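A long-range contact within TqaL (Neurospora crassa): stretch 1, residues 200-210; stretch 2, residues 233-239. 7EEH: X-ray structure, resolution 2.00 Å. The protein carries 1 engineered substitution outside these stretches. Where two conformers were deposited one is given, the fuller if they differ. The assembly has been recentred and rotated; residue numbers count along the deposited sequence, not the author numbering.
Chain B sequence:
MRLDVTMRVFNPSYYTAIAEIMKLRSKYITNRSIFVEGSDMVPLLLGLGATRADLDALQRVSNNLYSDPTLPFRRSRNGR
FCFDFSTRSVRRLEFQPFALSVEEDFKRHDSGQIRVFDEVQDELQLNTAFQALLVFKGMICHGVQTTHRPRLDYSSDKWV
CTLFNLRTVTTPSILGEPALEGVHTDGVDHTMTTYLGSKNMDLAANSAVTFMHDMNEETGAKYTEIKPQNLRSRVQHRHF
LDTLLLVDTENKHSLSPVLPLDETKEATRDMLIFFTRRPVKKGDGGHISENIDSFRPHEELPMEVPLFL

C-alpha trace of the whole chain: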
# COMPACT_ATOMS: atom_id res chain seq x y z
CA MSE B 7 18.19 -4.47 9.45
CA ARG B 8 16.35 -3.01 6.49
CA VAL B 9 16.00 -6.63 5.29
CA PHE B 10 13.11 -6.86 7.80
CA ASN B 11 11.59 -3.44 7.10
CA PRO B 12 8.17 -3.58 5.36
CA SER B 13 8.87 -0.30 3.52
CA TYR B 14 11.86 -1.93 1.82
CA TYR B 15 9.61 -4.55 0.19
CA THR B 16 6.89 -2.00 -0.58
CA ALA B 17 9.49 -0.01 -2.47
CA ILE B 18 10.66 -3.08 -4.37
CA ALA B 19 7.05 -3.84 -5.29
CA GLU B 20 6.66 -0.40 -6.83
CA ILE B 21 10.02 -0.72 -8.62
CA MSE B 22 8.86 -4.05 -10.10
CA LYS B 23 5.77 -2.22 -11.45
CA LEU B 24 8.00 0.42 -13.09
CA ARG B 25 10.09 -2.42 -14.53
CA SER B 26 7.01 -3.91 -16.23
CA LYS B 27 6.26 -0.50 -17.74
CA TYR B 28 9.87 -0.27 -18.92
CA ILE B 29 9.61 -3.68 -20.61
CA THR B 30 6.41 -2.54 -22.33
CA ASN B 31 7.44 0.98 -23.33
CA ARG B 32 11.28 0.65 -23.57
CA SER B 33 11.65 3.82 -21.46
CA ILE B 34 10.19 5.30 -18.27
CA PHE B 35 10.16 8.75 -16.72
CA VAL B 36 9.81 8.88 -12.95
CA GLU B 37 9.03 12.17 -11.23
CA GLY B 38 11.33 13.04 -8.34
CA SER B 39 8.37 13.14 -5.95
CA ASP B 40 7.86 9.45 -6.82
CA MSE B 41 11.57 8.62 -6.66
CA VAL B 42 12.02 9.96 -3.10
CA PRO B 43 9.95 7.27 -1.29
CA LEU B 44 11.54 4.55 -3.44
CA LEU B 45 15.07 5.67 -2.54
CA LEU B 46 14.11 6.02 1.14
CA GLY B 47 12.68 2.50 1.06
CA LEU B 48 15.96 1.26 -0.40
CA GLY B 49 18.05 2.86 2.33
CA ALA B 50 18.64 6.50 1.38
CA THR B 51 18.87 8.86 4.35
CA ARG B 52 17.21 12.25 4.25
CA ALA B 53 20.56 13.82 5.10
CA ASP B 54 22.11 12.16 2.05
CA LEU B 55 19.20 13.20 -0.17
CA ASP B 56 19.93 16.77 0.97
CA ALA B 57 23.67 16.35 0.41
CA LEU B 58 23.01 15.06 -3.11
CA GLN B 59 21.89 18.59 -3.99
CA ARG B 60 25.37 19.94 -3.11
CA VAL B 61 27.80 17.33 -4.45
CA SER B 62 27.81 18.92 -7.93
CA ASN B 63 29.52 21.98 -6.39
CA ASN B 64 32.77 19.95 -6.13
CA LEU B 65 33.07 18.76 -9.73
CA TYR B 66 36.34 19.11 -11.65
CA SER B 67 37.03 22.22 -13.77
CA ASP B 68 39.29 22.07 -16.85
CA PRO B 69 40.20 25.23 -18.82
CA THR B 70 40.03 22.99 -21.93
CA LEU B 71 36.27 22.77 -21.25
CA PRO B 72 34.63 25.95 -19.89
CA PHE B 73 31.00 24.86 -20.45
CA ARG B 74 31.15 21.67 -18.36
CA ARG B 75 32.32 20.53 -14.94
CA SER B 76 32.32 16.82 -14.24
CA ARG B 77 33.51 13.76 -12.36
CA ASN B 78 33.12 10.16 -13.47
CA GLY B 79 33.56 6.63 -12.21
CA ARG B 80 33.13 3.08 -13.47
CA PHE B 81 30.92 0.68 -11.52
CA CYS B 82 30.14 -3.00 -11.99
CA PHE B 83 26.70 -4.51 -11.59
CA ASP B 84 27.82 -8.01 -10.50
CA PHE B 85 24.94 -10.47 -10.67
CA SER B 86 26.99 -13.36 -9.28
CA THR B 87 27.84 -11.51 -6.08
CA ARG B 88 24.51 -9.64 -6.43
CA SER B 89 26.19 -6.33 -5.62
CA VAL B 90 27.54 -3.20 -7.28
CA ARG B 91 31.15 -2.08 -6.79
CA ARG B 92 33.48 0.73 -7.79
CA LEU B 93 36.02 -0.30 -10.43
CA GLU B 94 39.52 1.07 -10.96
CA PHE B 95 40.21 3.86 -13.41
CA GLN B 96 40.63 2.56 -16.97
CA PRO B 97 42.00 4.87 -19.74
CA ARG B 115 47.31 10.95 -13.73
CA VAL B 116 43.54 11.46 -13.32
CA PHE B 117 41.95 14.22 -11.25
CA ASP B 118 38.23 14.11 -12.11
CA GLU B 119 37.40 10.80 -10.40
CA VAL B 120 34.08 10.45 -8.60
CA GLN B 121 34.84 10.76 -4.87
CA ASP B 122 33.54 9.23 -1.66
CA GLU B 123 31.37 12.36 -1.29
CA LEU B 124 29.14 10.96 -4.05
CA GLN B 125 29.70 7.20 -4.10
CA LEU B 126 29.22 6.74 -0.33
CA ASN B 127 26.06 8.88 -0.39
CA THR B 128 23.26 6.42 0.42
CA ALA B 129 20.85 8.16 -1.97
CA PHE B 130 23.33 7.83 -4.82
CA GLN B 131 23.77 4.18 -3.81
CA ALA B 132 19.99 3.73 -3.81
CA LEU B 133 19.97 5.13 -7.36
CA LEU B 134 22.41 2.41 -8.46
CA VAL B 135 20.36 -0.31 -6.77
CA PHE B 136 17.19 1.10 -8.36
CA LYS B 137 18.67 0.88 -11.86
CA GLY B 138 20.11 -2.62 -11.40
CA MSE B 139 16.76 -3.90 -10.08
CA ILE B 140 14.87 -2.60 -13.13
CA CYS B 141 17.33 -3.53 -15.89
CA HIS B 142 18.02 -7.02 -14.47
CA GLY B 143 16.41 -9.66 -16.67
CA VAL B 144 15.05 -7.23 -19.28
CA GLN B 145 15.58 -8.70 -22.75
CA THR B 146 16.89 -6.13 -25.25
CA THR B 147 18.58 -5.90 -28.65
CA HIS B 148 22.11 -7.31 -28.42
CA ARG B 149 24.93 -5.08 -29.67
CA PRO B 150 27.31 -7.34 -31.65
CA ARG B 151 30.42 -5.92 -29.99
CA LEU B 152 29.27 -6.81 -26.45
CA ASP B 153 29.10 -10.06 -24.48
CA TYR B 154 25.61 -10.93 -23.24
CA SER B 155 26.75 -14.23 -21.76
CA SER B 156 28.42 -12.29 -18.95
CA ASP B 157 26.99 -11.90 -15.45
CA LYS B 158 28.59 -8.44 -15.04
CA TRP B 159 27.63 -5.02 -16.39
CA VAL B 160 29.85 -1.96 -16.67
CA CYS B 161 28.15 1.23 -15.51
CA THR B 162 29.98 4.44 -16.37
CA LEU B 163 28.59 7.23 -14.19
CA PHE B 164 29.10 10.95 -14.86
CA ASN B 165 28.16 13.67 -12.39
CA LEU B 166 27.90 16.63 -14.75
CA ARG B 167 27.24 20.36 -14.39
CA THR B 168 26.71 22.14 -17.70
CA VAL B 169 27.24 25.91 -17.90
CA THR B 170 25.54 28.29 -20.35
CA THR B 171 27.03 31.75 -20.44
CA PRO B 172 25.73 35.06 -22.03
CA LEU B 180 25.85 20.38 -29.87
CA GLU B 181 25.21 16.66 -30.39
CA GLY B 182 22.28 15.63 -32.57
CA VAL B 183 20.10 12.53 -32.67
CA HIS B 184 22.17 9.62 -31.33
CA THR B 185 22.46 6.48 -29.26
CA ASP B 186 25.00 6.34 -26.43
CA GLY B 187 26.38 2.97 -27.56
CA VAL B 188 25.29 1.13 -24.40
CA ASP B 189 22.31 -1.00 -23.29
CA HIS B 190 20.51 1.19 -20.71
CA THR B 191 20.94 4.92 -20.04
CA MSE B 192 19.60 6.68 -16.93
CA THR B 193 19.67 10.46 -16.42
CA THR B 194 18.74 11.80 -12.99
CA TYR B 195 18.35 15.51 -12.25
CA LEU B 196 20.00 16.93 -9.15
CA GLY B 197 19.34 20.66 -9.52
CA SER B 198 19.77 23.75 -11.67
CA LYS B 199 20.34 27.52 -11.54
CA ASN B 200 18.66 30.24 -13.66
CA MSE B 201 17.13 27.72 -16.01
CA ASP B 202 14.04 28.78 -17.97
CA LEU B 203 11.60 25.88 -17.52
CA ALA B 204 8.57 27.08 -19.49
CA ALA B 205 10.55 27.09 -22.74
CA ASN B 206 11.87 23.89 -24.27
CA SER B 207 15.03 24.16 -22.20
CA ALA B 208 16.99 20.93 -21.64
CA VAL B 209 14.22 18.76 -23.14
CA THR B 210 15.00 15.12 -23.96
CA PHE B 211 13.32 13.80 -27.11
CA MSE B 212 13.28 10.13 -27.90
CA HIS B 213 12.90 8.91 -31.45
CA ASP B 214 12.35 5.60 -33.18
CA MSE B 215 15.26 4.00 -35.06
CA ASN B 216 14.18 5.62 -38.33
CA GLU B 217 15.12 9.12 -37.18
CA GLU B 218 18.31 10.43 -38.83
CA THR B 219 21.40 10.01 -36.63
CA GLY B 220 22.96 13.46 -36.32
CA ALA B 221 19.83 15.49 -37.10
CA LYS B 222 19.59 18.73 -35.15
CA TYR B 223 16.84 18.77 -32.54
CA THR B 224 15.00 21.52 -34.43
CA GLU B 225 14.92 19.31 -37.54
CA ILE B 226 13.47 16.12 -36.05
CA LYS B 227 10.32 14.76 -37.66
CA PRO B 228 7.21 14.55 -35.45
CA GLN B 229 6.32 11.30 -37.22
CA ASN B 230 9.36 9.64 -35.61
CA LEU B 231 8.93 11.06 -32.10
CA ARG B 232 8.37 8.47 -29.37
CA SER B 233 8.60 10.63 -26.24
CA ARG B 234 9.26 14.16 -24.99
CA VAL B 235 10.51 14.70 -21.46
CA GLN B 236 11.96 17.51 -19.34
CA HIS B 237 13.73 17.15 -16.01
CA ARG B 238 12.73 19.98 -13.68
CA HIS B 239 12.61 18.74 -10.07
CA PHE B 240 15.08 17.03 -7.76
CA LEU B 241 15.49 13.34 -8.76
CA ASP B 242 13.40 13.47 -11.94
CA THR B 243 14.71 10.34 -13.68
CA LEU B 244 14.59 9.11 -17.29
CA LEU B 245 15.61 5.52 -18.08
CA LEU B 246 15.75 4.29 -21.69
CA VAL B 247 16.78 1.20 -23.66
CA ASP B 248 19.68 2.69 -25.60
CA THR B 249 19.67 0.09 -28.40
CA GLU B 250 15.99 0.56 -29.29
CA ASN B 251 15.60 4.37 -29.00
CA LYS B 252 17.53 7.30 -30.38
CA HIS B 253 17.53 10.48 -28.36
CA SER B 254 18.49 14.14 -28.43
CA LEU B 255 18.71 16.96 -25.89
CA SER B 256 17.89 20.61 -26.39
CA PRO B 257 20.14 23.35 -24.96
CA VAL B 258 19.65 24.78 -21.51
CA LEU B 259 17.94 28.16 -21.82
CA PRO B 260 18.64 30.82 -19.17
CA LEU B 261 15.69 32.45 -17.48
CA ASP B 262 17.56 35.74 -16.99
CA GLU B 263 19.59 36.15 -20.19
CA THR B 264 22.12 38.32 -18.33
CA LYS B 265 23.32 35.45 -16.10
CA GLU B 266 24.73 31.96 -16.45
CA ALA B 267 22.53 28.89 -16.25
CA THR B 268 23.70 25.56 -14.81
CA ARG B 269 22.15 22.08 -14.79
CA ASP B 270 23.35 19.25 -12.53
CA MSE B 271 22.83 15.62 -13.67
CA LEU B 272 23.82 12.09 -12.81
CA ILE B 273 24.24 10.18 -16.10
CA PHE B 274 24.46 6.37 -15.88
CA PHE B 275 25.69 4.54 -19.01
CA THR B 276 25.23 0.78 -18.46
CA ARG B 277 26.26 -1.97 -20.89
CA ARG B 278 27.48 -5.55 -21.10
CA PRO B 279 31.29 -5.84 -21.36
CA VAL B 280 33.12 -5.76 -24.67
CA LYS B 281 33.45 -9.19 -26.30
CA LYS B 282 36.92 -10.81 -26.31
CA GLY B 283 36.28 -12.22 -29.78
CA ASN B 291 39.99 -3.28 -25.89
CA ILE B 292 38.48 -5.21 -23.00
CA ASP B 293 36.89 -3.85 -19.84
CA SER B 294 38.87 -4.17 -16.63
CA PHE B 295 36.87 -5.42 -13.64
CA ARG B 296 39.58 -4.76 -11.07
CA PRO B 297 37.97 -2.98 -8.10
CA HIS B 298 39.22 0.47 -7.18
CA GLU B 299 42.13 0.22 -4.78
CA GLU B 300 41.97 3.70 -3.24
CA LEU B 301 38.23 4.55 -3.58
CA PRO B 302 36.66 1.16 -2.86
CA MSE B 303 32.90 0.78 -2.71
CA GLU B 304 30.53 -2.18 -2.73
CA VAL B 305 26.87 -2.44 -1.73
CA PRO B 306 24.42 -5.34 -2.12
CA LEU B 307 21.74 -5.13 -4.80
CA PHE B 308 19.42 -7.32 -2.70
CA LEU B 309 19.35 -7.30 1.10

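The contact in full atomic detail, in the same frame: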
# COMPACT_ATOMS: atom_id res chain seq x y z
N ASN B 200 19.02 29.26 -12.62
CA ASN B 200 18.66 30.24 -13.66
C ASN B 200 18.23 29.56 -14.95
O ASN B 200 18.52 30.02 -16.06
CB ASN B 200 19.80 31.23 -13.92
CG ASN B 200 19.40 32.34 -14.91
OD1 ASN B 200 18.24 32.78 -14.94
ND2 ASN B 200 20.34 32.76 -15.74
N MSE B 201 17.52 28.46 -14.82
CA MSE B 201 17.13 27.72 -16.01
C MSE B 201 15.67 27.99 -16.32
O MSE B 201 14.80 27.75 -15.48
CB MSE B 201 17.39 26.23 -15.81
CG MSE B 201 16.81 25.33 -16.87
SE MSE B 201 17.59 23.51 -16.81
CE MSE B 201 16.76 22.82 -15.26
N ASP B 202 15.41 28.49 -17.53
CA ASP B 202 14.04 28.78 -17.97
C ASP B 202 13.31 27.47 -18.24
O ASP B 202 13.63 26.75 -19.18
CB ASP B 202 14.06 29.64 -19.23
CG ASP B 202 12.69 30.16 -19.60
OD1 ASP B 202 11.73 29.95 -18.82
OD2 ASP B 202 12.56 30.77 -20.68
N LEU B 203 12.29 27.16 -17.42
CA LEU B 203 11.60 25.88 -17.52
C LEU B 203 10.46 25.90 -18.53
O LEU B 203 10.25 24.91 -19.24
CB LEU B 203 11.08 25.46 -16.15
CG LEU B 203 12.25 25.14 -15.21
CD1 LEU B 203 11.85 25.13 -13.75
CD2 LEU B 203 12.87 23.80 -15.62
N ALA B 204 9.74 27.02 -18.62
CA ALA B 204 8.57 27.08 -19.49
C ALA B 204 8.95 26.83 -20.95
O ALA B 204 8.20 26.20 -21.69
CB ALA B 204 7.88 28.44 -19.34
N ALA B 205 10.12 27.31 -21.37
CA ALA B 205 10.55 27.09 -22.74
C ALA B 205 10.91 25.61 -22.92
O ALA B 205 10.76 24.79 -22.01
CB ALA B 205 11.71 28.01 -23.08
N ASN B 206 11.35 25.24 -24.11
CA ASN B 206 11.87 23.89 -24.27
C ASN B 206 13.37 23.94 -24.00
O ASN B 206 14.23 23.82 -24.88
CB ASN B 206 11.51 23.32 -25.64
CG ASN B 206 10.32 22.39 -25.55
OD1 ASN B 206 9.45 22.56 -24.70
ND2 ASN B 206 10.27 21.38 -26.43
N SER B 207 13.67 24.17 -22.72
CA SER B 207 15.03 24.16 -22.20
C SER B 207 15.38 22.79 -21.62
O SER B 207 14.64 22.24 -20.79
CB SER B 207 15.17 25.28 -21.16
OG SER B 207 16.08 24.98 -20.13
N ALA B 208 16.49 22.24 -22.08
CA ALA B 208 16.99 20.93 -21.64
C ALA B 208 15.90 19.85 -21.72
O ALA B 208 15.64 19.12 -20.76
CB ALA B 208 17.57 21.02 -20.23
N VAL B 209 15.27 19.75 -22.89
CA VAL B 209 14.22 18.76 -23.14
C VAL B 209 14.86 17.56 -23.82
O VAL B 209 15.64 17.71 -24.77
CB VAL B 209 13.10 19.35 -24.01
CG1 VAL B 209 12.20 18.25 -24.56
CG2 VAL B 209 12.27 20.35 -23.21
N THR B 210 14.53 16.35 -23.34
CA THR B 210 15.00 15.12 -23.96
C THR B 210 13.90 14.59 -24.86
O THR B 210 12.78 14.33 -24.39
CB THR B 210 15.39 14.07 -22.91
OG1 THR B 210 16.30 14.65 -21.96
CG2 THR B 210 16.04 12.83 -23.56
N SER B 233 8.82 10.06 -27.56
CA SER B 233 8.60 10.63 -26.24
C SER B 233 9.25 12.00 -26.18
O SER B 233 10.22 12.27 -26.88
CB SER B 233 9.17 9.72 -25.15
OG SER B 233 8.62 10.08 -23.90
N ARG B 234 8.69 12.85 -25.32
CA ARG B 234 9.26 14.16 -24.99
C ARG B 234 9.24 14.29 -23.48
O ARG B 234 8.20 14.10 -22.85
CB ARG B 234 8.47 15.30 -25.65
CG ARG B 234 8.98 16.72 -25.36
CD ARG B 234 8.41 17.29 -24.04
NE ARG B 234 8.60 18.72 -23.91
CZ ARG B 234 8.48 19.40 -22.77
NH1 ARG B 234 8.17 18.76 -21.65
NH2 ARG B 234 8.67 20.71 -22.75
N VAL B 235 10.38 14.65 -22.90
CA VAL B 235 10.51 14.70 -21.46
C VAL B 235 11.40 15.87 -21.06
O VAL B 235 12.23 16.33 -21.84
CB VAL B 235 11.07 13.36 -20.94
CG1 VAL B 235 12.57 13.33 -20.99
CG2 VAL B 235 10.59 13.13 -19.59
N GLN B 236 11.19 16.37 -19.83
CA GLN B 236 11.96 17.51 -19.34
C GLN B 236 12.19 17.38 -17.84
O GLN B 236 11.25 17.53 -17.05
CB GLN B 236 11.24 18.82 -19.65
CG GLN B 236 12.07 20.05 -19.31
CD GLN B 236 11.25 21.33 -19.32
OE1 GLN B 236 10.11 21.35 -18.85
NE2 GLN B 236 11.82 22.39 -19.88
N HIS B 237 13.43 17.14 -17.43
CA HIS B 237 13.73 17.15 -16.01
C HIS B 237 13.55 18.56 -15.47
O HIS B 237 14.01 19.53 -16.07
CB HIS B 237 15.16 16.71 -15.74
CG HIS B 237 15.54 15.39 -16.35
ND1 HIS B 237 15.74 15.23 -17.70
CD2 HIS B 237 15.86 14.21 -15.78
CE1 HIS B 237 16.13 13.99 -17.94
NE2 HIS B 237 16.23 13.35 -16.79
N ARG B 238 12.88 18.68 -14.33
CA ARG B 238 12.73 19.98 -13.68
C ARG B 238 12.86 19.94 -12.16
O ARG B 238 13.13 20.98 -11.56
CB ARG B 238 11.38 20.63 -14.03
CG ARG B 238 10.90 20.37 -15.46
CD ARG B 238 9.40 20.60 -15.63
NE ARG B 238 8.96 21.79 -14.92
CZ ARG B 238 7.94 22.55 -15.31
NH1 ARG B 238 7.26 22.23 -16.40
NH2 ARG B 238 7.61 23.63 -14.60
N HIS B 239 12.66 18.81 -11.52
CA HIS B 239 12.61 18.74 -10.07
C HIS B 239 13.55 17.66 -9.58
O HIS B 239 13.73 16.63 -10.24
CB HIS B 239 11.17 18.47 -9.57
CG HIS B 239 10.16 19.46 -10.07
ND1 HIS B 239 9.14 19.12 -10.92
CD2 HIS B 239 10.03 20.79 -9.83
CE1 HIS B 239 8.41 20.19 -11.18
NE2 HIS B 239 8.93 21.22 -10.54
O HOH W 1 16.06 19.12 -17.84
O HOH W 2 15.47 16.39 -20.29

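Stretch 1 approaches stretch 2 as an irregular loop and ends beside it as a strand, so side-chain bonds and water give way to backbone pairing along its length. Met 201, present as selenomethionine, is the first to arrive: its long, flexible side chain points toward stretch 2, and its CE lies 4.4 Å from His 237 O. Asp 202 turns its side chain away, leaving its charge clear of the contact.

Leu 203 contributes in two ways. Its branched side chain packs on the aliphatic part of Arg 238, with CD2 of Leu 203 3.8 Å from CB of Arg 238, while its CB lies over one face of the Arg 238 guanidinium, whose flat faces accept nonpolar neighbours. Its carbonyl is met by Gln 236. That glutamine, extended with chi1 and chi2 both t, carries its amide into the loop, where NE2 of Gln 236 donates to Leu 203 O at 3.0 Å and to Ser 207 O at 3.0 Å, the latter nearly straight at 174°. A weak bond runs from Gln 236 NE2 to Ala 205 O, 3.4 Å long and bent to 130°. An amide nitrogen suits this place, because its N-H groups can be offered to carbonyls of the loop.

The side chains of Ala 204 and Ala 205 point away. Asn 206 starts sideways, but its end comes nearer: OD1 of Asn 206 accepts a hydrogen bond from NH2 of Arg 234 at 2.8 Å, near the plane of the guanidinium, where its N-H groups point. Ala 208 has positive phi and psi (51°/51°), and its carbonyl accepts from two waters. Water 1 donates to both Ala 208 O, 3.0 Å from its oxygen, and His 237 O, 2.7 Å from it, and so bridges two acceptors. Water 2 donates to Ala 208 O and also bonds Thr 210 OG1 and His 237 ND1.

Val 209 sets CG2 over one face of the Arg 234 guanidinium, 3.6 Å from Arg 234 NH2, as a nonpolar cover for that face, and also packs against Gln 236, with Val 209 CG2 3.9 Å from Gln 236 CG. Thr 210 then forms an antiparallel hydrogen-bonded pair with Val 235: Thr 210 N donates to Val 235 O at 2.7 Å, and Val 235 N to Thr 210 O at 2.8 Å. Their beta-branched side chains share one face of the sheet, with CB of Thr 210 3.5 Å from CG1 of Val 235, while the threonine hydroxyl bonds water 2.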